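Local coordinates for polyguluronate lyase (Corynebacterium sp., PDB 1UAI), which probably cleaves the poly(alpha-L-guluronate) blocks of alginate as a lyase built on a jellyroll beta-sandwich, at residues H144-T149 with V176-I181; D124-R129 with I169-N174; T96-E101 with E159-V164. All coordinates share one frame; numbering follows the deposited sequence.

In the fold
The three contacts follow strand 158-165 and its neighbours outward through a jellyroll beta-sandwich. Contact 3 lies within the seven-stranded antiparallel sheet, pairing 95-105 with 158-165. Contact 2 spans the core from 168-173, the next strand of that sheet, to 124-131 of the other sheet. Contact 1 joins the rims, edge strand 176-182 against 144-149. The centres of contacts 1 and 2 are about 7 Å apart, of 2 and 3 about 8 Å, of 1 and 3 about 13 Å. Along the chain come 96-101, 124-129, 144-149, then 159-164, 169-174, 176-181, so all three contacts interleave, and the sandwich is tied within one sheet, through its core and at its rim.

Contact 1 of 3, residues H144-T149 with V176-I181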
ATOM      1  N   HIS A 144       5.306   6.519  14.599  1.00  5.92           N
ATOM      2  CA  HIS A 144       4.848   5.752  15.757  1.00  6.34           C
ATOM      3  C   HIS A 144       3.615   6.356  16.432  1.00  6.32           C
ATOM      4  O   HIS A 144       3.393   6.156  17.625  1.00  7.08           O
ATOM      5  CB  HIS A 144       5.978   5.643  16.786  1.00  7.66           C
ATOM      6  CG  HIS A 144       7.166   4.866  16.311  1.00  7.45           C
ATOM      7  ND1 HIS A 144       8.362   4.851  16.996  1.00 10.87           N
ATOM      8  CD2 HIS A 144       7.342   4.067  15.231  1.00  7.75           C
ATOM      9  CE1 HIS A 144       9.224   4.078  16.359  1.00 11.46           C
ATOM     10  NE2 HIS A 144       8.630   3.592  15.284  1.00  8.61           N
ATOM     11  N   HIS A 145       2.810   7.084  15.666  1.00  5.89           N
ATOM     12  CA  HIS A 145       1.612   7.725  16.200  1.00  6.16           C
ATOM     13  C   HIS A 145       0.784   6.811  17.104  1.00  5.91           C
ATOM     14  O   HIS A 145       0.434   7.185  18.225  1.00  6.61           O
ATOM     15  CB  HIS A 145       0.755   8.238  15.043  1.00  6.77           C
ATOM     16  CG  HIS A 145      -0.591   8.738  15.463  1.00  7.67           C
ATOM     17  ND1 HIS A 145      -0.767   9.897  16.190  1.00  9.55           N
ATOM     18  CD2 HIS A 145      -1.827   8.221  15.273  1.00  9.39           C
ATOM     19  CE1 HIS A 145      -2.054  10.070  16.429  1.00  9.72           C
ATOM     20  NE2 HIS A 145      -2.719   9.068  15.884  1.00 10.83           N
ATOM     21  N   LYS A 146       0.472   5.615  16.617  1.00  5.64           N
ATOM     22  CA  LYS A 146      -0.307   4.659  17.393  1.00  5.35           C
ATOM     23  C   LYS A 146       0.164   3.235  17.154  1.00  5.53           C
ATOM     24  O   LYS A 146       0.148   2.747  16.026  1.00  5.46           O
ATOM     25  CB  LYS A 146      -1.796   4.766  17.037  1.00  6.91           C
ATOM     26  CG  LYS A 146      -2.665   3.622  17.566  1.00  7.49           C
ATOM     27  CD  LYS A 146      -2.710   3.562  19.086  1.00  8.87           C
ATOM     28  CE  LYS A 146      -3.591   2.407  19.545  1.00  9.92           C
ATOM     29  NZ  LYS A 146      -3.682   2.316  21.026  1.00 10.99           N
ATOM     30  N   LEU A 147       0.604   2.578  18.220  1.00  5.76           N
ATOM     31  CA  LEU A 147       1.029   1.192  18.120  1.00  5.43           C
ATOM     32  C   LEU A 147      -0.233   0.336  18.145  1.00  5.35           C
ATOM     33  O   LEU A 147      -1.005   0.391  19.101  1.00  6.05           O
ATOM     34  CB  LEU A 147       1.916   0.806  19.308  1.00  6.52           C
ATOM     35  CG  LEU A 147       2.293  -0.678  19.382  1.00  6.31           C
ATOM     36  CD1 LEU A 147       3.274  -1.017  18.269  1.00  6.38           C
ATOM     37  CD2 LEU A 147       2.899  -0.991  20.743  1.00  6.14           C
ATOM     38  N   VAL A 148      -0.457  -0.431  17.086  1.00  5.18           N
ATOM     39  CA  VAL A 148      -1.618  -1.309  17.028  1.00  5.89           C
ATOM     40  C   VAL A 148      -1.299  -2.555  17.853  1.00  5.36           C
ATOM     41  O   VAL A 148      -2.094  -2.984  18.689  1.00  5.73           O
ATOM     42  CB  VAL A 148      -1.933  -1.714  15.573  1.00  5.05           C
ATOM     43  CG1 VAL A 148      -3.072  -2.722  15.545  1.00  6.16           C
ATOM     44  CG2 VAL A 148      -2.297  -0.475  14.762  1.00  6.38           C
ATOM     45  N   THR A 149      -0.124  -3.124  17.609  1.00  5.29           N
ATOM     46  CA  THR A 149       0.332  -4.302  18.335  1.00  5.68           C
ATOM     47  C   THR A 149       1.835  -4.466  18.165  1.00  5.11           C
ATOM     48  O   THR A 149       2.385  -4.151  17.109  1.00  5.39           O
ATOM     49  CB  THR A 149      -0.353  -5.595  17.832  1.00  6.27           C
ATOM     50  OG1 THR A 149       0.219  -6.727  18.502  1.00  6.91           O
ATOM     51  CG2 THR A 149      -0.164  -5.761  16.331  1.00  7.36           C
ATOM     52  N   VAL A 176     -11.605  -2.886  15.321  1.00  8.60           N
ATOM     53  CA  VAL A 176     -11.433  -2.018  16.479  1.00  8.54           C
ATOM     54  C   VAL A 176     -10.799  -0.677  16.110  1.00  6.71           C
ATOM     55  O   VAL A 176      -9.767  -0.629  15.441  1.00  6.37           O
ATOM     56  CB  VAL A 176     -10.569  -2.716  17.556  1.00  8.72           C
ATOM     57  CG1 VAL A 176     -10.397  -1.808  18.765  1.00 10.77           C
ATOM     58  CG2 VAL A 176     -11.218  -4.033  17.964  1.00 11.28           C
ATOM     59  N   LEU A 177     -11.428   0.410  16.550  1.00  6.99           N
ATOM     60  CA  LEU A 177     -10.924   1.752  16.280  1.00  7.42           C
ATOM     61  C   LEU A 177      -9.572   1.921  16.966  1.00  7.07           C
ATOM     62  O   LEU A 177      -9.449   1.721  18.177  1.00  8.77           O
ATOM     63  CB  LEU A 177     -11.912   2.800  16.802  1.00  7.81           C
ATOM     64  CG  LEU A 177     -11.541   4.271  16.587  1.00  8.11           C
ATOM     65  CD1 LEU A 177     -11.392   4.563  15.103  1.00  8.71           C
ATOM     66  CD2 LEU A 177     -12.615   5.157  17.195  1.00  9.35           C
ATOM     67  N   GLN A 178      -8.562   2.292  16.187  1.00  6.66           N
ATOM     68  CA  GLN A 178      -7.209   2.467  16.705  1.00  6.62           C
ATOM     69  C   GLN A 178      -6.875   3.919  16.994  1.00  6.35           C
ATOM     70  O   GLN A 178      -6.192   4.230  17.972  1.00  7.19           O
ATOM     71  CB  GLN A 178      -6.192   1.918  15.705  1.00  7.31           C
ATOM     72  CG  GLN A 178      -6.350   0.440  15.417  1.00  7.51           C
ATOM     73  CD  GLN A 178      -6.202  -0.403  16.664  1.00  7.02           C
ATOM     74  OE1 GLN A 178      -5.199  -0.309  17.371  1.00  7.91           O
ATOM     75  NE2 GLN A 178      -7.201  -1.234  16.944  1.00  8.03           N
ATOM     76  N   THR A 179      -7.347   4.809  16.130  1.00  6.63           N
ATOM     77  CA  THR A 179      -7.085   6.228  16.295  1.00  6.79           C
ATOM     78  C   THR A 179      -7.992   7.051  15.398  1.00  5.75           C
ATOM     79  O   THR A 179      -8.518   6.554  14.399  1.00  6.70           O
ATOM     80  CB  THR A 179      -5.614   6.566  15.945  1.00  7.43           C
ATOM     81  OG1 THR A 179      -5.354   7.942  16.243  1.00  8.84           O
ATOM     82  CG2 THR A 179      -5.340   6.320  14.463  1.00  8.79           C
ATOM     83  N   THR A 180      -8.188   8.306  15.786  1.00  6.22           N
ATOM     84  CA  THR A 180      -8.985   9.250  15.018  1.00  6.78           C
ATOM     85  C   THR A 180      -8.049  10.428  14.788  1.00  6.90           C
ATOM     86  O   THR A 180      -7.547  11.026  15.741  1.00  8.28           O
ATOM     87  CB  THR A 180     -10.234   9.715  15.789  1.00  7.27           C
ATOM     88  OG1 THR A 180     -11.067   8.583  16.062  1.00  7.84           O
ATOM     89  CG2 THR A 180     -11.021  10.722  14.965  1.00  8.94           C
ATOM     90  N   ILE A 181      -7.801  10.736  13.519  1.00  7.30           N
ATOM     91  CA  ILE A 181      -6.893  11.808  13.143  1.00  8.11           C
ATOM     92  C   ILE A 181      -7.611  12.973  12.477  1.00  7.82           C
ATOM     93  O   ILE A 181      -8.393  12.779  11.549  1.00  7.64           O
ATOM     94  CB  ILE A 181      -5.809  11.263  12.181  1.00  8.71           C
ATOM     95  CG1 ILE A 181      -4.984  10.191  12.898  1.00  8.41           C
ATOM     96  CG2 ILE A 181      -4.921  12.395  11.683  1.00 10.29           C
ATOM     97  CD1 ILE A 181      -4.042   9.426  11.993  1.00  8.88           C
TER
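H145 and T179 reach toward each other tip to tip: NE2 of H145 lies 2.9 Å from OG1 of T179, a hydrogen bond in which either atom could be the donor. The hydroxyl sits at the edge of the imidazole, near its plane. T179 puts OG1 there by holding it anti to the backbone N (chi1 -174°). I181 adds an apolar neighbour, its CG1 3.9 Å from H145 NE2. Further along, K146 crosses Q178 at about a right angle. A bend at chi2 (64°) turns CD; CE of K146 lies 3.5 Å from the backbone O of Q178 and 3.8 Å from OE1 of the same residue. V148, two residues on from K146, also crosses Q178 at about a right angle, its CG1 3.7 Å from OE1 of Q178.

This is the rim of the jellyroll sandwich, where edge strands of two different sheets run nearly antiparallel but 7.7 Å apart at their axes, and contacts made through side chains bridge them. Strand 144-149 takes its backbone bonds from strand 134-139, and strand 176-182 takes its own from 168-173. Each has a classic beta bulge here: V148 and T149 face L135, while Q178 and T179 face V171. The Q178 amide is steadied within its own strand, where NE2 donates to the O of V176 at 3.0 Å, approaching from above the carbonyl plane.

Contact 2 of 3, residues D124-R129 with I169-N174; sequences DVTVFR and IKVYYN
The ring of F128 meets strand 168-173 with its far end. At its edge, near the ring plane, CZ lies 3.5 Å from the backbone O of Y172, a contact between a ring C-H and a carbonyl oxygen that should be mildly favourable. V171 approaches the same end obliquely, its CG1 3.6 Å from both CZ and CE2 of F128, and the two side chains slide past each other in opposite directions. F128 also makes edge-to-face pairs with F99 and F162, which sets the ring among aromatic neighbours. Of the two tyrosines that follow V171, Y173 carries ND2 of N174 over one face, displaced toward the rim, while the CB of Y172 is directed away from strand 124-131, and its ring forms a cation-pi pair with K161.

At the other end of the contact I169 does the touching. CG1 stands anti to the carbonyl carbon and chi2 is extended (173°), which carries CD1 forward to 3.6 Å from CG1 of V125. T126 meets I169 tip to tip, with CG2 at 4.1 Å from CD1. The hydroxyl of T126 has a partner in its own sheet: OG1 is hydrogen-bonded to the O of T138. V125 and T126 together face I118 in a classic beta bulge, and both turn their CB toward I169.

No hydrogen bond crosses this contact. The axes run almost parallel, 5° apart in direction and 9.7 Å at closest approach, a separation bridged by buried, mostly apolar side chains. I137 of strand 134-139 touches T126, F128 and V171, adding to the same layer. Such face-to-face packing of two antiparallel sheets is the core of a jellyroll beta-sandwich, here one of the concanavalin clan.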
ATOM      1  N   ASP A 124       2.154  11.620   2.579  1.00  8.78           N
ATOM      2  CA  ASP A 124       1.329  10.613   3.234  1.00  8.46           C
ATOM      3  C   ASP A 124       0.633  11.246   4.434  1.00  7.73           C
ATOM      4  O   ASP A 124       1.218  12.066   5.145  1.00 10.34           O
ATOM      5  CB  ASP A 124       2.179   9.407   3.661  1.00 10.61           C
ATOM      6  CG  ASP A 124       3.310   9.780   4.598  1.00 13.23           C
ATOM      7  OD1 ASP A 124       4.035  10.752   4.306  1.00 16.33           O
ATOM      8  OD2 ASP A 124       3.485   9.087   5.621  1.00 13.99           O
ATOM      9  N   VAL A 125      -0.623  10.872   4.645  1.00  6.25           N
ATOM     10  CA  VAL A 125      -1.421  11.413   5.739  1.00  6.48           C
ATOM     11  C   VAL A 125      -1.414  10.459   6.931  1.00  5.64           C
ATOM     12  O   VAL A 125      -1.157  10.863   8.063  1.00  6.49           O
ATOM     13  CB  VAL A 125      -2.868  11.669   5.264  1.00  6.49           C
ATOM     14  CG1 VAL A 125      -3.707  12.239   6.396  1.00  7.95           C
ATOM     15  CG2 VAL A 125      -2.853  12.627   4.078  1.00  7.64           C
ATOM     16  N   THR A 126      -1.705   9.192   6.663  1.00  5.12           N
ATOM     17  CA  THR A 126      -1.707   8.154   7.687  1.00  5.25           C
ATOM     18  C   THR A 126      -1.572   6.829   6.952  1.00  4.49           C
ATOM     19  O   THR A 126      -2.202   6.623   5.913  1.00  5.33           O
ATOM     20  CB  THR A 126      -3.004   8.176   8.536  1.00  5.49           C
ATOM     21  OG1 THR A 126      -3.013   7.049   9.420  1.00  5.57           O
ATOM     22  CG2 THR A 126      -4.241   8.142   7.654  1.00  7.11           C
ATOM     23  N   VAL A 127      -0.731   5.943   7.477  1.00  4.69           N
ATOM     24  CA  VAL A 127      -0.499   4.655   6.838  1.00  4.70           C
ATOM     25  C   VAL A 127      -0.364   3.530   7.861  1.00  4.04           C
ATOM     26  O   VAL A 127      -0.174   3.779   9.055  1.00  4.57           O
ATOM     27  CB  VAL A 127       0.814   4.680   5.983  1.00  4.36           C
ATOM     28  CG1 VAL A 127       0.942   5.999   5.241  1.00  5.78           C
ATOM     29  CG2 VAL A 127       2.031   4.459   6.872  1.00  6.23           C
ATOM     30  N   PHE A 128      -0.490   2.296   7.376  1.00  4.56           N
ATOM     31  CA  PHE A 128      -0.304   1.101   8.197  1.00  3.78           C
ATOM     32  C   PHE A 128       1.166   0.769   7.954  1.00  3.93           C
ATOM     33  O   PHE A 128       1.562   0.427   6.834  1.00  4.66           O
ATOM     34  CB  PHE A 128      -1.197  -0.044   7.713  1.00  4.60           C
ATOM     35  CG  PHE A 128      -2.614   0.026   8.222  1.00  4.76           C
ATOM     36  CD1 PHE A 128      -3.070  -0.885   9.173  1.00  5.58           C
ATOM     37  CD2 PHE A 128      -3.498   0.989   7.743  1.00  4.66           C
ATOM     38  CE1 PHE A 128      -4.383  -0.839   9.639  1.00  6.97           C
ATOM     39  CE2 PHE A 128      -4.815   1.044   8.203  1.00  5.92           C
ATOM     40  CZ  PHE A 128      -5.256   0.128   9.151  1.00  6.85           C
ATOM     41  N   ARG A 129       1.963   0.882   9.010  1.00  4.51           N
ATOM     42  CA  ARG A 129       3.401   0.681   8.929  1.00  4.69           C
ATOM     43  C   ARG A 129       3.917  -0.385   9.887  1.00  4.07           C
ATOM     44  O   ARG A 129       3.727  -0.286  11.102  1.00  4.91           O
ATOM     45  CB  ARG A 129       4.091   2.017   9.228  1.00  4.81           C
ATOM     46  CG  ARG A 129       5.610   1.987   9.223  1.00  6.19           C
ATOM     47  CD  ARG A 129       6.191   3.318   9.699  1.00  6.80           C
ATOM     48  NE  ARG A 129       7.650   3.311   9.650  1.00  6.66           N
ATOM     49  CZ  ARG A 129       8.375   3.895   8.701  1.00  6.72           C
ATOM     50  NH1 ARG A 129       7.785   4.555   7.714  1.00  7.61           N
ATOM     51  NH2 ARG A 129       9.698   3.792   8.722  1.00  7.81           N
ATOM     52  N   ILE A 169     -10.322  11.240  10.305  1.00  6.18           N
ATOM     53  CA  ILE A 169      -9.973   9.948   9.734  1.00  6.13           C
ATOM     54  C   ILE A 169     -10.028   8.921  10.863  1.00  5.91           C
ATOM     55  O   ILE A 169      -9.299   9.038  11.847  1.00  7.58           O
ATOM     56  CB  ILE A 169      -8.540   9.935   9.153  1.00  6.45           C
ATOM     57  CG1 ILE A 169      -8.396  10.997   8.058  1.00  6.62           C
ATOM     58  CG2 ILE A 169      -8.224   8.546   8.603  1.00  6.29           C
ATOM     59  CD1 ILE A 169      -6.969  11.162   7.555  1.00  6.74           C
ATOM     60  N   LYS A 170     -10.909   7.937  10.729  1.00  5.17           N
ATOM     61  CA  LYS A 170     -11.034   6.870  11.716  1.00  5.71           C
ATOM     62  C   LYS A 170     -10.301   5.671  11.124  1.00  5.08           C
ATOM     63  O   LYS A 170     -10.587   5.272   9.995  1.00  5.31           O
ATOM     64  CB  LYS A 170     -12.504   6.514  11.935  1.00  7.70           C
ATOM     65  CG  LYS A 170     -13.357   7.637  12.495  1.00 13.69           C
ATOM     66  CD  LYS A 170     -13.053   7.888  13.957  1.00 17.88           C
ATOM     67  CE  LYS A 170     -14.053   8.854  14.569  1.00 18.12           C
ATOM     68  NZ  LYS A 170     -13.858   8.976  16.040  1.00 16.79           N
ATOM     69  N   VAL A 171      -9.362   5.105  11.876  1.00  4.72           N
ATOM     70  CA  VAL A 171      -8.585   3.966  11.395  1.00  5.23           C
ATOM     71  C   VAL A 171      -8.853   2.744  12.266  1.00  5.01           C
ATOM     72  O   VAL A 171      -8.704   2.799  13.488  1.00  5.60           O
ATOM     73  CB  VAL A 171      -7.076   4.285  11.401  1.00  5.05           C
ATOM     74  CG1 VAL A 171      -6.318   3.212  10.640  1.00  6.31           C
ATOM     75  CG2 VAL A 171      -6.832   5.655  10.784  1.00  6.16           C
ATOM     76  N   TYR A 172      -9.240   1.645  11.624  1.00  5.08           N
ATOM     77  CA  TYR A 172      -9.581   0.403  12.312  1.00  5.25           C
ATOM     78  C   TYR A 172      -8.654  -0.758  11.972  1.00  5.17           C
ATOM     79  O   TYR A 172      -8.118  -0.840  10.866  1.00  5.41           O
ATOM     80  CB  TYR A 172     -11.007  -0.018  11.943  1.00  5.79           C
ATOM     81  CG  TYR A 172     -12.063   1.018  12.231  1.00  6.34           C
ATOM     82  CD1 TYR A 172     -12.838   0.947  13.385  1.00  7.67           C
ATOM     83  CD2 TYR A 172     -12.285   2.075  11.349  1.00  6.39           C
ATOM     84  CE1 TYR A 172     -13.810   1.905  13.659  1.00  9.20           C
ATOM     85  CE2 TYR A 172     -13.253   3.037  11.611  1.00  7.84           C
ATOM     86  CZ  TYR A 172     -14.012   2.946  12.768  1.00  8.71           C
ATOM     87  OH  TYR A 172     -14.962   3.901  13.043  1.00 10.68           O
ATOM     88  N   TYR A 173      -8.500  -1.662  12.936  1.00  5.29           N
ATOM     89  CA  TYR A 173      -7.692  -2.870  12.795  1.00  5.50           C
ATOM     90  C   TYR A 173      -8.573  -3.987  13.348  1.00  5.67           C
ATOM     91  O   TYR A 173      -8.941  -3.973  14.527  1.00  6.07           O
ATOM     92  CB  TYR A 173      -6.407  -2.748  13.613  1.00  5.91           C
ATOM     93  CG  TYR A 173      -5.591  -4.018  13.714  1.00  6.73           C
ATOM     94  CD1 TYR A 173      -4.769  -4.439  12.668  1.00  6.95           C
ATOM     95  CD2 TYR A 173      -5.605  -4.775  14.884  1.00  8.03           C
ATOM     96  CE1 TYR A 173      -3.971  -5.582  12.796  1.00  8.33           C
ATOM     97  CE2 TYR A 173      -4.819  -5.911  15.022  1.00  8.89           C
ATOM     98  CZ  TYR A 173      -4.002  -6.308  13.978  1.00  8.44           C
ATOM     99  OH  TYR A 173      -3.191  -7.410  14.134  1.00 10.91           O
ATOM    100  N   ASN A 174      -8.918  -4.938  12.487  1.00  6.34           N
ATOM    101  CA  ASN A 174      -9.791  -6.045  12.853  1.00  7.57           C
ATOM    102  C   ASN A 174     -11.058  -5.572  13.562  1.00  8.28           C
ATOM    103  O   ASN A 174     -11.486  -6.146  14.568  1.00  9.70           O
ATOM    104  CB  ASN A 174      -9.039  -7.080  13.697  1.00  8.49           C
ATOM    105  CG  ASN A 174      -8.031  -7.862  12.878  1.00  7.07           C
ATOM    106  OD1 ASN A 174      -8.169  -7.975  11.656  1.00  7.65           O
ATOM    107  ND2 ASN A 174      -7.023  -8.418  13.539  1.00  8.79           N
TER

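Contact 3 of 3, residues T96-E101 with E159-V164; sequences TMVFRE and EGKFVV
E159 crosses R100 obliquely, meeting it from CB onward. CB of E159 lies 4.0 Å from CG of R100; CG of E159, held anti to the backbone N (chi1 -177°), lies 3.7 Å from the O of F99. CD of E159 passes CG1 of V98 at 4.1 Å. At the tip its OE1 takes the NE hydrogen of R100 at 2.7 Å, using its anti lone pair, in a salt bridge whose carboxylate and guanidinium planes are only 5° apart. NH2 of R100 adds a weak bond to OE1, 3.0 Å long. K218 NZ lies near that NH2, a repulsion the carboxylate may ease.

The strands are antiparallel neighbours in one sheet of the jellyroll sandwich, paired in register from T96 with V163 to R100 with E159. M97 with F162 and F99 with G160 are the hydrogen-bonded pairs, each closed by two backbone N-H to O bonds.

On the face that looks into the sandwich, the F99 ring lies over G160, whose CA sits 3.9 Å from the ring centroid in a CH-pi contact. A chi1 of 65° puts CG of F99 between the backbone N and carbonyl carbon. CE of M97 meets the F162 ring at its edge, 3.7 Å from CD2. On the face with E159, V98 and K161 lie side by side, CG2 of V98 3.7 Å from CD of K161.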
ATOM      1  N   THR A  96     -14.255   5.558   2.232  1.00  4.37           N
ATOM      2  CA  THR A  96     -13.849   4.342   2.909  1.00  4.75           C
ATOM      3  C   THR A  96     -12.987   3.386   2.105  1.00  4.71           C
ATOM      4  O   THR A  96     -13.201   3.201   0.909  1.00  4.55           O
ATOM      5  CB  THR A  96     -15.109   3.537   3.327  1.00  5.08           C
ATOM      6  OG1 THR A  96     -16.014   4.391   4.036  1.00  5.76           O
ATOM      7  CG2 THR A  96     -14.742   2.347   4.195  1.00  6.36           C
ATOM      8  N   MET A  97     -11.997   2.797   2.771  1.00  4.67           N
ATOM      9  CA  MET A  97     -11.204   1.747   2.154  1.00  4.65           C
ATOM     10  C   MET A  97     -11.120   0.626   3.171  1.00  4.94           C
ATOM     11  O   MET A  97     -10.695   0.832   4.312  1.00  5.01           O
ATOM     12  CB  MET A  97      -9.777   2.153   1.769  1.00  4.95           C
ATOM     13  CG  MET A  97      -8.992   0.919   1.273  1.00  5.86           C
ATOM     14  SD  MET A  97      -7.437   1.180   0.401  1.00  5.29           S
ATOM     15  CE  MET A  97      -6.431   1.845   1.725  1.00  5.15           C
ATOM     16  N   VAL A  98     -11.579  -0.550   2.762  1.00  4.54           N
ATOM     17  CA  VAL A  98     -11.508  -1.739   3.594  1.00  5.74           C
ATOM     18  C   VAL A  98     -10.559  -2.666   2.857  1.00  5.44           C
ATOM     19  O   VAL A  98     -10.704  -2.884   1.652  1.00  6.34           O
ATOM     20  CB  VAL A  98     -12.868  -2.450   3.726  1.00  8.04           C
ATOM     21  CG1 VAL A  98     -12.701  -3.742   4.522  1.00 10.26           C
ATOM     22  CG2 VAL A  98     -13.872  -1.537   4.401  1.00 10.07           C
ATOM     23  N   PHE A  99      -9.582  -3.201   3.571  1.00  6.01           N
ATOM     24  CA  PHE A  99      -8.633  -4.100   2.944  1.00  6.04           C
ATOM     25  C   PHE A  99      -8.232  -5.210   3.896  1.00  5.70           C
ATOM     26  O   PHE A  99      -8.327  -5.066   5.115  1.00  6.22           O
ATOM     27  CB  PHE A  99      -7.387  -3.322   2.491  1.00  7.39           C
ATOM     28  CG  PHE A  99      -6.589  -2.730   3.622  1.00  6.19           C
ATOM     29  CD1 PHE A  99      -5.561  -3.453   4.225  1.00  6.97           C
ATOM     30  CD2 PHE A  99      -6.877  -1.454   4.101  1.00  6.59           C
ATOM     31  CE1 PHE A  99      -4.836  -2.914   5.284  1.00  6.83           C
ATOM     32  CE2 PHE A  99      -6.159  -0.909   5.160  1.00  6.78           C
ATOM     33  CZ  PHE A  99      -5.138  -1.638   5.753  1.00  6.49           C
ATOM     34  N   ARG A 100      -7.826  -6.336   3.325  1.00  5.41           N
ATOM     35  CA  ARG A 100      -7.348  -7.460   4.112  1.00  5.22           C
ATOM     36  C   ARG A 100      -5.991  -7.781   3.530  1.00  4.76           C
ATOM     37  O   ARG A 100      -5.867  -8.022   2.330  1.00  5.47           O
ATOM     38  CB  ARG A 100      -8.274  -8.668   3.989  1.00  7.43           C
ATOM     39  CG  ARG A 100      -9.578  -8.490   4.732  1.00  9.59           C
ATOM     40  CD  ARG A 100     -10.454  -9.719   4.647  1.00 12.70           C
ATOM     41  NE  ARG A 100     -11.788  -9.438   5.164  1.00 15.92           N
ATOM     42  CZ  ARG A 100     -12.807 -10.287   5.108  1.00 15.88           C
ATOM     43  NH1 ARG A 100     -12.643 -11.482   4.555  1.00 18.39           N
ATOM     44  NH2 ARG A 100     -13.988  -9.938   5.595  1.00 17.70           N
ATOM     45  N   GLU A 101      -4.965  -7.760   4.371  1.00  4.90           N
ATOM     46  CA  GLU A 101      -3.627  -8.035   3.889  1.00  4.73           C
ATOM     47  C   GLU A 101      -2.777  -8.664   4.969  1.00  4.89           C
ATOM     48  O   GLU A 101      -3.172  -8.747   6.135  1.00  5.08           O
ATOM     49  CB  GLU A 101      -2.949  -6.741   3.417  1.00  6.69           C
ATOM     50  CG  GLU A 101      -2.650  -5.745   4.537  1.00  7.16           C
ATOM     51  CD  GLU A 101      -1.974  -4.472   4.041  1.00  6.31           C
ATOM     52  OE1 GLU A 101      -2.120  -4.147   2.841  1.00  6.69           O
ATOM     53  OE2 GLU A 101      -1.311  -3.782   4.847  1.00  6.69           O
ATOM     54  N   GLU A 159      -7.648  -7.201   8.898  1.00  5.98           N
ATOM     55  CA  GLU A 159      -8.524  -6.333   8.137  1.00  5.87           C
ATOM     56  C   GLU A 159      -8.334  -4.904   8.618  1.00  5.76           C
ATOM     57  O   GLU A 159      -8.524  -4.602   9.797  1.00  7.19           O
ATOM     58  CB  GLU A 159      -9.984  -6.759   8.310  1.00  7.27           C
ATOM     59  CG  GLU A 159     -10.968  -5.941   7.487  1.00 10.49           C
ATOM     60  CD  GLU A 159     -12.365  -6.532   7.500  1.00 13.99           C
ATOM     61  OE1 GLU A 159     -12.542  -7.653   6.982  1.00 18.98           O
ATOM     62  OE2 GLU A 159     -13.286  -5.880   8.033  1.00 16.71           O
ATOM     63  N   GLY A 160      -7.930  -4.033   7.703  1.00  5.40           N
ATOM     64  CA  GLY A 160      -7.748  -2.640   8.049  1.00  5.39           C
ATOM     65  C   GLY A 160      -8.837  -1.826   7.387  1.00  5.04           C
ATOM     66  O   GLY A 160      -9.395  -2.231   6.365  1.00  4.84           O
ATOM     67  N   LYS A 161      -9.161  -0.685   7.978  1.00  5.14           N
ATOM     68  CA  LYS A 161     -10.174   0.178   7.398  1.00  5.20           C
ATOM     69  C   LYS A 161      -9.924   1.640   7.711  1.00  4.82           C
ATOM     70  O   LYS A 161      -9.568   1.995   8.835  1.00  5.63           O
ATOM     71  CB  LYS A 161     -11.577  -0.199   7.892  1.00  5.81           C
ATOM     72  CG  LYS A 161     -12.685   0.666   7.286  1.00  8.06           C
ATOM     73  CD  LYS A 161     -14.086   0.171   7.624  1.00 10.50           C
ATOM     74  CE  LYS A 161     -14.411   0.323   9.100  1.00 11.24           C
ATOM     75  NZ  LYS A 161     -15.823  -0.061   9.392  1.00 12.79           N
ATOM     76  N   PHE A 162     -10.088   2.473   6.690  1.00  4.89           N
ATOM     77  CA  PHE A 162      -9.972   3.919   6.825  1.00  4.47           C
ATOM     78  C   PHE A 162     -11.364   4.459   6.516  1.00  4.85           C
ATOM     79  O   PHE A 162     -11.971   4.062   5.519  1.00  5.36           O
ATOM     80  CB  PHE A 162      -9.055   4.536   5.764  1.00  5.16           C
ATOM     81  CG  PHE A 162      -7.592   4.267   5.947  1.00  4.98           C
ATOM     82  CD1 PHE A 162      -6.883   4.814   7.011  1.00  5.89           C
ATOM     83  CD2 PHE A 162      -6.897   3.547   4.981  1.00  5.42           C
ATOM     84  CE1 PHE A 162      -5.500   4.655   7.102  1.00  6.37           C
ATOM     85  CE2 PHE A 162      -5.518   3.381   5.063  1.00  6.01           C
ATOM     86  CZ  PHE A 162      -4.817   3.937   6.124  1.00  6.72           C
ATOM     87  N   VAL A 163     -11.873   5.348   7.359  1.00  4.89           N
ATOM     88  CA  VAL A 163     -13.158   5.990   7.099  1.00  5.95           C
ATOM     89  C   VAL A 163     -12.897   7.476   7.300  1.00  5.14           C
ATOM     90  O   VAL A 163     -12.535   7.906   8.396  1.00  5.89           O
ATOM     91  CB  VAL A 163     -14.276   5.542   8.067  1.00  6.03           C
ATOM     92  CG1 VAL A 163     -15.563   6.296   7.748  1.00  7.75           C
ATOM     93  CG2 VAL A 163     -14.512   4.049   7.943  1.00  6.95           C
ATOM     94  N   VAL A 164     -13.051   8.249   6.230  1.00  5.32           N
ATOM     95  CA  VAL A 164     -12.822   9.685   6.293  1.00  5.68           C
ATOM     96  C   VAL A 164     -14.123  10.440   6.077  1.00  5.25           C
ATOM     97  O   VAL A 164     -14.823  10.222   5.086  1.00  5.90           O
ATOM     98  CB  VAL A 164     -11.807  10.147   5.222  1.00  5.64           C
ATOM     99  CG1 VAL A 164     -11.445  11.609   5.451  1.00  6.45           C
ATOM    100  CG2 VAL A 164     -10.567   9.272   5.260  1.00  6.04           C
TER